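Local atomic coordinates of Ac-ASP-7 (PDB entry 3S6S), a protein that is of unknown function but, as a secreted hookworm protein of the SCP/TAPS family, is probably involved in the interplay between parasite and host. Residues R32-E37 with R45-L50; R61-L66 with D135-Y140; K65-A70 with V77-G82. One frame throughout, in Å; residues are numbered along the deposited sequence.

Interaction 1: R32-E37 with R45-L50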
loop_
_atom_site.group_PDB
_atom_site.type_symbol
_atom_site.label_atom_id
_atom_site.label_comp_id
_atom_site.label_asym_id
_atom_site.label_seq_id
_atom_site.Cartn_x
_atom_site.Cartn_y
_atom_site.Cartn_z
ATOM N N ARG A 32 4.778 11.630 -2.467
ATOM C CA ARG A 32 6.014 12.206 -2.990
ATOM C C ARG A 32 6.229 11.853 -4.456
ATOM O O ARG A 32 6.704 12.674 -5.242
ATOM C CB ARG A 32 7.211 11.771 -2.147
ATOM C CG ARG A 32 7.217 12.374 -0.752
ATOM C CD ARG A 32 7.925 11.455 0.241
ATOM N NE ARG A 32 9.155 10.894 -0.315
ATOM C CZ ARG A 32 9.732 9.780 0.127
ATOM N NH1 ARG A 32 9.183 9.094 1.132
ATOM N NH2 ARG A 32 10.850 9.341 -0.445
ATOM N N ILE A 33 5.865 10.638 -4.836
ATOM C CA ILE A 33 5.983 10.256 -6.238
ATOM C C ILE A 33 5.036 11.074 -7.105
ATOM O O ILE A 33 5.421 11.541 -8.179
ATOM C CB ILE A 33 5.737 8.775 -6.449
ATOM C CG1 ILE A 33 6.750 7.972 -5.639
ATOM C CG2 ILE A 33 5.831 8.424 -7.934
ATOM C CD1 ILE A 33 6.813 6.529 -6.023
ATOM N N ALA A 34 3.806 11.260 -6.630
ATOM C CA ALA A 34 2.810 12.033 -7.368
ATOM C C ALA A 34 3.348 13.420 -7.697
ATOM O O ALA A 34 3.136 13.941 -8.788
ATOM C CB ALA A 34 1.520 12.146 -6.571
ATOM N N LYS A 35 4.044 14.014 -6.741
ATOM C CA LYS A 35 4.587 15.351 -6.920
ATOM C C LYS A 35 5.933 15.272 -7.628
ATOM O O LYS A 35 6.686 16.246 -7.668
ATOM C CB LYS A 35 4.731 16.043 -5.569
ATOM C CG LYS A 35 3.410 16.269 -4.863
ATOM C CD LYS A 35 3.576 16.239 -3.334
ATOM C CE LYS A 35 4.001 17.595 -2.766
ATOM N NZ LYS A 35 4.435 17.492 -1.331
ATOM N N GLY A 36 6.230 14.093 -8.171
ATOM C CA GLY A 36 7.454 13.862 -8.914
ATOM C C GLY A 36 8.725 14.158 -8.139
ATOM O O GLY A 36 9.773 14.411 -8.743
ATOM N N GLU A 37 8.650 14.115 -6.812
ATOM C CA GLU A 37 9.813 14.449 -5.994
ATOM C C GLU A 37 10.273 13.347 -5.040
ATOM O O GLU A 37 10.768 13.624 -3.945
ATOM C CB GLU A 37 9.575 15.749 -5.232
ATOM C CG GLU A 37 8.583 15.648 -4.115
ATOM C CD GLU A 37 7.945 16.984 -3.827
ATOM O OE1 GLU A 37 7.485 17.191 -2.688
ATOM O OE2 GLU A 37 7.896 17.825 -4.751
ATOM N N ARG A 45 2.836 12.552 -11.480
ATOM C CA ARG A 45 1.769 11.821 -12.148
ATOM C C ARG A 45 0.497 11.791 -11.321
ATOM O O ARG A 45 0.496 12.132 -10.134
ATOM C CB ARG A 45 2.199 10.380 -12.439
ATOM C CG ARG A 45 2.558 9.585 -11.193
ATOM C CD ARG A 45 4.068 9.417 -11.090
ATOM N NE ARG A 45 4.480 8.096 -11.549
ATOM C CZ ARG A 45 5.689 7.791 -12.010
ATOM N NH1 ARG A 45 6.637 8.710 -12.102
ATOM N NH2 ARG A 45 5.940 6.549 -12.390
ATOM N N GLU A 46 -0.584 11.368 -11.968
ATOM C CA GLU A 46 -1.808 11.056 -11.263
ATOM C C GLU A 46 -1.492 9.888 -10.352
ATOM O O GLU A 46 -0.857 8.914 -10.768
ATOM C CB GLU A 46 -2.916 10.688 -12.244
ATOM C CG GLU A 46 -4.215 10.288 -11.584
ATOM C CD GLU A 46 -5.336 10.114 -12.572
ATOM O OE1 GLU A 46 -5.228 10.634 -13.699
ATOM O OE2 GLU A 46 -6.336 9.455 -12.227
ATOM N N MET A 47 -1.903 9.997 -9.098
ATOM C CA MET A 47 -1.672 8.933 -8.141
ATOM C C MET A 47 -2.910 8.765 -7.263
ATOM O O MET A 47 -3.551 9.748 -6.884
ATOM C CB MET A 47 -0.432 9.247 -7.304
ATOM C CG MET A 47 -0.089 8.207 -6.234
ATOM S SD MET A 47 0.685 6.696 -6.849
ATOM C CE MET A 47 2.275 7.320 -7.423
ATOM N N TYR A 48 -3.267 7.519 -6.971
ATOM C CA TYR A 48 -4.345 7.251 -6.029
ATOM C C TYR A 48 -3.738 6.918 -4.699
ATOM O O TYR A 48 -2.755 6.199 -4.648
ATOM C CB TYR A 48 -5.229 6.100 -6.514
ATOM C CG TYR A 48 -6.320 6.598 -7.424
ATOM C CD1 TYR A 48 -6.005 7.139 -8.668
ATOM C CD2 TYR A 48 -7.661 6.573 -7.030
ATOM C CE1 TYR A 48 -6.979 7.621 -9.504
ATOM C CE2 TYR A 48 -8.652 7.058 -7.867
ATOM C CZ TYR A 48 -8.296 7.583 -9.109
ATOM O OH TYR A 48 -9.243 8.074 -9.963
ATOM N N GLY A 49 -4.289 7.470 -3.625
ATOM C CA GLY A 49 -3.887 7.048 -2.297
ATOM C C GLY A 49 -4.430 5.638 -2.111
ATOM O O GLY A 49 -5.406 5.261 -2.754
ATOM N N LEU A 50 -3.810 4.839 -1.259
ATOM C CA LEU A 50 -4.385 3.543 -0.985
ATOM C C LEU A 50 -5.321 3.654 0.211
ATOM O O LEU A 50 -4.932 4.084 1.300
ATOM C CB LEU A 50 -3.300 2.510 -0.708
ATOM C CG LEU A 50 -2.243 2.257 -1.779
ATOM C CD1 LEU A 50 -1.213 1.290 -1.238
ATOM C CD2 LEU A 50 -2.875 1.703 -3.049
#
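Ala-34, in the last turn of helix 16-34, meets the chain returning toward strand 51-53 by both its backbone and its methyl group. Its carbonyl O accepts a hydrogen bond from the backbone N of Arg-45 at 3.0 Å; the N-H···O angle is 153°, and the donor sits 25° off the carbonyl plane. On the same residue, Ala-34 CB lies 3.6 Å from CB of Met-47, two residues further on. Ile-33 fills the rest of the tight part. Its CG2 branch, placed anti to the backbone N, reaches CE of Met-47 at 3.8 Å and CD of Arg-45 at 3.7 Å. The Met-47 chain bends at both of its outer torsions, which turns its terminal methyl back to the isoleucine. Arg-45 is folded at chi2 and chi3 as well, and it lays one face of its guanidinium over Ile-33 CG2. The polar end of that arginine is held by the carbonyl of Pro-43 through NH1, while Tyr-41, in the loop joining the two segments, touches Ile-33.

All four touching residues are buried, but the solvent side of the helix end looks quite different. There Lys-35 and Glu-37 are exposed and turn to each other, in a weak salt bridge of 3.4 Å between Lys-35 NZ and Glu-37 OE1. The helix stops in a Schellman motif, with Gly-36 at positive phi as the C-prime residue, Glu-37 N bonded to Arg-32 O and Gly-36 N to Ile-33 O. With a single backbone bond and otherwise carbon contacts, the joint probably depends mainly on burial of apolar surface, and the guanidinium of Arg-45 can share in that burial because the Pro-43 carbonyl gives it a polar partner.

Interaction 2: R61-L66 with D135-Y140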
loop_
_atom_site.group_PDB
_atom_site.type_symbol
_atom_site.label_atom_id
_atom_site.label_comp_id
_atom_site.label_asym_id
_atom_site.label_seq_id
_atom_site.Cartn_x
_atom_site.Cartn_y
_atom_site.Cartn_z
ATOM N N ARG A 61 -4.111 -11.830 6.155
ATOM C CA ARG A 61 -4.009 -12.822 7.218
ATOM C C ARG A 61 -4.204 -14.234 6.663
ATOM O O ARG A 61 -3.530 -15.168 7.091
ATOM C CB ARG A 61 -5.018 -12.553 8.334
ATOM C CG ARG A 61 -4.794 -13.418 9.589
ATOM C CD ARG A 61 -5.952 -13.366 10.620
ATOM N NE ARG A 61 -7.183 -13.978 10.110
ATOM C CZ ARG A 61 -7.376 -15.295 9.946
ATOM N NH1 ARG A 61 -6.416 -16.169 10.257
ATOM N NH2 ARG A 61 -8.533 -15.752 9.461
ATOM N N LYS A 62 -5.124 -14.389 5.711
ATOM C CA LYS A 62 -5.367 -15.689 5.099
ATOM C C LYS A 62 -4.143 -16.098 4.282
ATOM O O LYS A 62 -3.753 -17.279 4.257
ATOM C CB LYS A 62 -6.593 -15.654 4.187
ATOM C CG LYS A 62 -7.892 -15.239 4.846
ATOM C CD LYS A 62 -8.706 -16.427 5.298
ATOM C CE LYS A 62 -10.192 -16.210 5.039
ATOM N NZ LYS A 62 -10.768 -15.070 5.812
ATOM N N GLU A 63 -3.554 -15.104 3.615
ATOM C CA GLU A 63 -2.368 -15.310 2.790
ATOM C C GLU A 63 -1.176 -15.799 3.619
ATOM O O GLU A 63 -0.355 -16.579 3.137
ATOM C CB GLU A 63 -1.995 -14.028 2.037
ATOM C CG GLU A 63 -0.694 -14.131 1.270
ATOM C CD GLU A 63 -0.812 -15.077 0.092
ATOM O OE1 GLU A 63 0.197 -15.700 -0.292
ATOM O OE2 GLU A 63 -1.923 -15.199 -0.445
ATOM N N ILE A 64 -1.073 -15.331 4.861
ATOM C CA ILE A 64 0.009 -15.789 5.718
ATOM C C ILE A 64 -0.192 -17.259 6.069
ATOM O O ILE A 64 0.740 -18.060 6.014
ATOM C CB ILE A 64 0.111 -14.980 7.005
ATOM C CG1 ILE A 64 0.739 -13.613 6.716
ATOM C CG2 ILE A 64 0.963 -15.736 8.013
ATOM C CD1 ILE A 64 0.519 -12.569 7.794
ATOM N N LYS A 65 -1.419 -17.604 6.421
ATOM C CA LYS A 65 -1.748 -18.959 6.816
ATOM C C LYS A 65 -1.729 -19.903 5.611
ATOM O O LYS A 65 -1.408 -21.067 5.734
ATOM C CB LYS A 65 -3.127 -18.962 7.477
ATOM C CG LYS A 65 -3.241 -19.913 8.637
ATOM C CD LYS A 65 -3.846 -19.226 9.847
ATOM C CE LYS A 65 -3.847 -20.167 11.054
ATOM N NZ LYS A 65 -4.268 -19.480 12.317
ATOM N N LEU A 66 -2.064 -19.387 4.439
ATOM C CA LEU A 66 -2.172 -20.237 3.260
ATOM C C LEU A 66 -1.615 -19.550 2.020
ATOM O O LEU A 66 -2.364 -19.012 1.203
ATOM C CB LEU A 66 -3.631 -20.646 3.027
ATOM C CG LEU A 66 -3.799 -21.735 1.973
ATOM C CD1 LEU A 66 -3.020 -22.994 2.374
ATOM C CD2 LEU A 66 -5.272 -22.041 1.784
ATOM N N ASP A 135 6.749 -11.436 10.411
ATOM C CA ASP A 135 6.407 -11.587 9.006
ATOM C C ASP A 135 5.147 -10.804 8.668
ATOM O O ASP A 135 4.121 -10.953 9.332
ATOM C CB ASP A 135 6.193 -13.052 8.678
ATOM C CG ASP A 135 7.454 -13.852 8.801
ATOM O OD1 ASP A 135 7.458 -14.824 9.577
ATOM O OD2 ASP A 135 8.440 -13.516 8.118
ATOM N N TRP A 136 5.231 -9.970 7.632
ATOM C CA TRP A 136 4.080 -9.197 7.163
ATOM C C TRP A 136 3.727 -9.549 5.715
ATOM O O TRP A 136 4.613 -9.751 4.882
ATOM C CB TRP A 136 4.370 -7.699 7.263
ATOM C CG TRP A 136 4.483 -7.212 8.672
ATOM C CD1 TRP A 136 5.613 -7.195 9.457
ATOM C CD2 TRP A 136 3.428 -6.685 9.484
ATOM N NE1 TRP A 136 5.321 -6.682 10.700
ATOM C CE2 TRP A 136 3.986 -6.368 10.745
ATOM C CE3 TRP A 136 2.064 -6.461 9.274
ATOM C CZ2 TRP A 136 3.228 -5.827 11.784
ATOM C CZ3 TRP A 136 1.308 -5.929 10.313
ATOM C CH2 TRP A 136 1.894 -5.621 11.551
ATOM N N VAL A 137 2.438 -9.650 5.410
ATOM C CA VAL A 137 2.046 -9.494 4.019
ATOM C C VAL A 137 1.079 -8.346 3.840
ATOM O O VAL A 137 0.265 -8.048 4.715
ATOM C CB VAL A 137 1.568 -10.825 3.278
ATOM C CG1 VAL A 137 1.929 -12.084 4.054
ATOM C CG2 VAL A 137 0.102 -10.778 2.899
ATOM N N CYS A 138 1.218 -7.672 2.703
ATOM C CA CYS A 138 0.207 -6.740 2.232
ATOM C C CYS A 138 -0.444 -7.264 0.958
ATOM O O CYS A 138 0.194 -7.893 0.091
ATOM C CB CYS A 138 0.777 -5.348 2.012
ATOM S SG CYS A 138 1.343 -4.583 3.538
ATOM N N VAL A 139 -1.735 -6.997 0.888
ATOM C CA VAL A 139 -2.588 -7.396 -0.199
ATOM C C VAL A 139 -3.195 -6.126 -0.789
ATOM O O VAL A 139 -3.662 -5.229 -0.060
ATOM C CB VAL A 139 -3.695 -8.365 0.302
ATOM C CG1 VAL A 139 -4.896 -8.324 -0.615
ATOM C CG2 VAL A 139 -3.130 -9.795 0.457
ATOM N N TYR A 140 -3.158 -6.053 -2.113
ATOM C CA TYR A 140 -3.578 -4.875 -2.845
ATOM C C TYR A 140 -4.689 -5.246 -3.804
ATOM O O TYR A 140 -4.741 -6.367 -4.292
ATOM C CB TYR A 140 -2.400 -4.298 -3.612
ATOM C CG TYR A 140 -1.194 -4.064 -2.737
ATOM C CD1 TYR A 140 -0.438 -5.133 -2.278
ATOM C CD2 TYR A 140 -0.806 -2.777 -2.371
ATOM C CE1 TYR A 140 0.660 -4.935 -1.487
ATOM C CE2 TYR A 140 0.304 -2.574 -1.574
ATOM C CZ TYR A 140 1.028 -3.662 -1.141
ATOM O OH TYR A 140 2.122 -3.491 -0.347
#
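Helix 54-65 packs here on one face of the central mixed sheet, its last turns lying over strand 133-140. The axes of the two short segments approach to 8.1 Å, and their directions differ by 127°. Val-137 is the residue in the middle, pointing at the helix and dividing its two methyls between consecutive helical residues. The Val-137 and Ile-64 side chains run past each other in opposite directions, and CG1 of Val-137 comes within 3.3 Å of CG1 of Ile-64. That is tight for two carbons, but Val-137 sits near an eclipsed torsion (chi1 -14°), and the exact closeness is doubtful; CD1 of the same isoleucine is 4.0 Å from Val-137 CG1. CG2 meets the aliphatic part of Glu-63, whose side chain crosses the valine at about a right angle, with Glu-63 CG 3.8 Å from Val-137 CG2.

With CG anti to the backbone N (chi1 174°) and a bend at chi2, Glu-63 lays its methylenes on the valine and leaves its carboxylate for the loop beyond the helix: OE1 takes the backbone N of Gly-68, OE2 that of Ala-70. Val-139, one step along the same face, packs on Leu-56 and Ala-60 of the helix. Trp-136 and Cys-138 face the other way and touch Ile-22 of helix 16-34. A sheet with helices on both faces is the alpha-beta-alpha sandwich of the SCP/TAPS fold.

Interaction 3: K65-A70 with V77-G82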
loop_
_atom_site.group_PDB
_atom_site.type_symbol
_atom_site.label_atom_id
_atom_site.label_comp_id
_atom_site.label_asym_id
_atom_site.label_seq_id
_atom_site.Cartn_x
_atom_site.Cartn_y
_atom_site.Cartn_z
ATOM N N LYS A 65 -1.419 -17.604 6.421
ATOM C CA LYS A 65 -1.748 -18.959 6.816
ATOM C C LYS A 65 -1.729 -19.903 5.611
ATOM O O LYS A 65 -1.408 -21.067 5.734
ATOM C CB LYS A 65 -3.127 -18.962 7.477
ATOM C CG LYS A 65 -3.241 -19.913 8.637
ATOM C CD LYS A 65 -3.846 -19.226 9.847
ATOM C CE LYS A 65 -3.847 -20.167 11.054
ATOM N NZ LYS A 65 -4.268 -19.480 12.317
ATOM N N LEU A 66 -2.064 -19.387 4.439
ATOM C CA LEU A 66 -2.172 -20.237 3.260
ATOM C C LEU A 66 -1.615 -19.550 2.020
ATOM O O LEU A 66 -2.364 -19.012 1.203
ATOM C CB LEU A 66 -3.631 -20.646 3.027
ATOM C CG LEU A 66 -3.799 -21.735 1.973
ATOM C CD1 LEU A 66 -3.020 -22.994 2.374
ATOM C CD2 LEU A 66 -5.272 -22.041 1.784
ATOM N N PRO A 67 -0.287 -19.565 1.880
ATOM C CA PRO A 67 0.389 -18.919 0.755
ATOM C C PRO A 67 -0.258 -19.265 -0.577
ATOM O O PRO A 67 -0.452 -20.445 -0.899
ATOM C CB PRO A 67 1.806 -19.492 0.849
ATOM C CG PRO A 67 2.004 -19.654 2.341
ATOM C CD PRO A 67 0.667 -20.133 2.849
ATOM N N GLY A 68 -0.590 -18.239 -1.346
ATOM C CA GLY A 68 -1.262 -18.427 -2.613
ATOM C C GLY A 68 -2.703 -17.955 -2.565
ATOM O O GLY A 68 -3.315 -17.717 -3.615
ATOM N N TYR A 69 -3.238 -17.816 -1.350
ATOM C CA TYR A 69 -4.626 -17.383 -1.150
ATOM C C TYR A 69 -4.958 -16.113 -1.925
ATOM O O TYR A 69 -5.967 -16.053 -2.624
ATOM C CB TYR A 69 -4.964 -17.185 0.344
ATOM C CG TYR A 69 -6.340 -16.595 0.554
ATOM C CD1 TYR A 69 -7.453 -17.416 0.760
ATOM C CD2 TYR A 69 -6.536 -15.217 0.513
ATOM C CE1 TYR A 69 -8.729 -16.876 0.921
ATOM C CE2 TYR A 69 -7.799 -14.666 0.668
ATOM C CZ TYR A 69 -8.895 -15.497 0.874
ATOM O OH TYR A 69 -10.151 -14.939 1.039
ATOM N N ALA A 70 -4.105 -15.102 -1.818
ATOM C CA ALA A 70 -4.414 -13.794 -2.410
ATOM C C ALA A 70 -4.396 -13.812 -3.942
ATOM O O ALA A 70 -5.260 -13.235 -4.600
ATOM C CB ALA A 70 -3.470 -12.716 -1.864
ATOM N N VAL A 77 0.357 -8.689 -3.937
ATOM C CA VAL A 77 0.868 -9.094 -2.641
ATOM C C VAL A 77 2.280 -8.558 -2.459
ATOM O O VAL A 77 3.087 -8.594 -3.391
ATOM C CB VAL A 77 0.908 -10.641 -2.495
ATOM C CG1 VAL A 77 1.399 -11.043 -1.096
ATOM C CG2 VAL A 77 -0.454 -11.249 -2.769
ATOM N N THR A 78 2.566 -8.042 -1.265
ATOM C CA THR A 78 3.940 -7.817 -0.835
ATOM C C THR A 78 4.224 -8.530 0.490
ATOM O O THR A 78 3.331 -8.758 1.298
ATOM C CB THR A 78 4.283 -6.323 -0.685
ATOM O OG1 THR A 78 3.443 -5.725 0.322
ATOM C CG2 THR A 78 4.128 -5.605 -2.031
ATOM N N ARG A 79 5.481 -8.887 0.704
ATOM C CA ARG A 79 5.874 -9.528 1.943
ATOM C C ARG A 79 7.107 -8.847 2.475
ATOM O O ARG A 79 7.972 -8.436 1.718
ATOM C CB ARG A 79 6.156 -11.010 1.718
ATOM C CG ARG A 79 5.208 -11.641 0.732
ATOM C CD ARG A 79 5.596 -13.074 0.435
ATOM N NE ARG A 79 4.838 -13.962 1.295
ATOM C CZ ARG A 79 3.772 -14.632 0.891
ATOM N NH1 ARG A 79 3.365 -14.516 -0.379
ATOM N NH2 ARG A 79 3.134 -15.424 1.754
ATOM N N PHE A 80 7.182 -8.712 3.788
ATOM C CA PHE A 80 8.399 -8.197 4.393
ATOM C C PHE A 80 8.559 -8.747 5.802
ATOM O O PHE A 80 7.579 -8.913 6.535
ATOM C CB PHE A 80 8.474 -6.663 4.312
ATOM C CG PHE A 80 7.212 -5.958 4.728
ATOM C CD1 PHE A 80 6.155 -5.815 3.837
ATOM C CD2 PHE A 80 7.093 -5.404 6.008
ATOM C CE1 PHE A 80 4.989 -5.144 4.218
ATOM C CE2 PHE A 80 5.925 -4.739 6.401
ATOM C CZ PHE A 80 4.875 -4.605 5.509
ATOM N N SER A 81 9.799 -9.086 6.142
ATOM C CA SER A 81 10.111 -9.748 7.408
ATOM C C SER A 81 11.531 -9.480 7.878
ATOM O O SER A 81 12.358 -8.933 7.144
ATOM C CB SER A 81 9.904 -11.253 7.297
ATOM O OG SER A 81 9.751 -11.652 5.953
ATOM N N GLY A 82 11.813 -9.879 9.113
ATOM C CA GLY A 82 13.140 -9.703 9.669
ATOM C C GLY A 82 13.232 -10.125 11.115
ATOM O O GLY A 82 12.252 -10.054 11.863
#
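Ala-70 and Val-77 point their side chains at each other where the short helix 69-72 meets strand 76-83. The methyl of Ala-70 meets one branch of the valine, with Ala-70 CB 3.5 Å from Val-77 CG2. That branch stands anti to the carbonyl carbon of Val-77, beside its backbone N, while CG1 takes the place anti to the N (chi1 -178°). Ala-70 also rests on Val-139 of the neighbouring strand, which makes this the buried end of the contact.

Two residues along the strand, Arg-79 likewise points toward the loop, but the meeting there is slighter. Its guanidinium comes obliquely to the exposed Pro-67 ring, and the nearest pair, Arg-79 NH2 and Pro-67 CB, is 4.4 Å apart. The other terminal nitrogen, NH1, forms a long, weak ion pair with Glu-63 OE1.

The backbone of 65-70 sets up both meetings. After leaving helix 54-65 at Leu-66, the chain makes a type II beta turn from Leu-66 to Tyr-69, closed by Tyr-69 N bonding to Leu-66 O at 3.0 Å. Gly-68 has the positive phi (110°) expected at the third position. What results is a type II turn and short helix linking helix 54-65 to strand 76-83, an edge strand of the mixed sheet in this SCP/TAPS domain.

Interaction 1 comes first along the chain and closes before the others open; its centre is about 26 Å from those of interactions 2 and 3, on the opposite side of the chain's centre. It touches interaction 2 through Leu-50 and Tyr-140. Interactions 2 and 3 are about 4 Å apart between centres and share Lys-65 and Leu-66, where helix 54-65 gives way to the turn before helix 69-72. Both reach the same mixed sheet, on the neighbouring strands 133-140 and 76-83, and a probable hydrogen bond joins Tyr-140 OH to Thr-78 OG1. Together they cover one sheet face, while interaction 1 joins the C-terminal end of helix 16-34, whose earlier part packs on the opposite face, to the loop leading into strand 51-53.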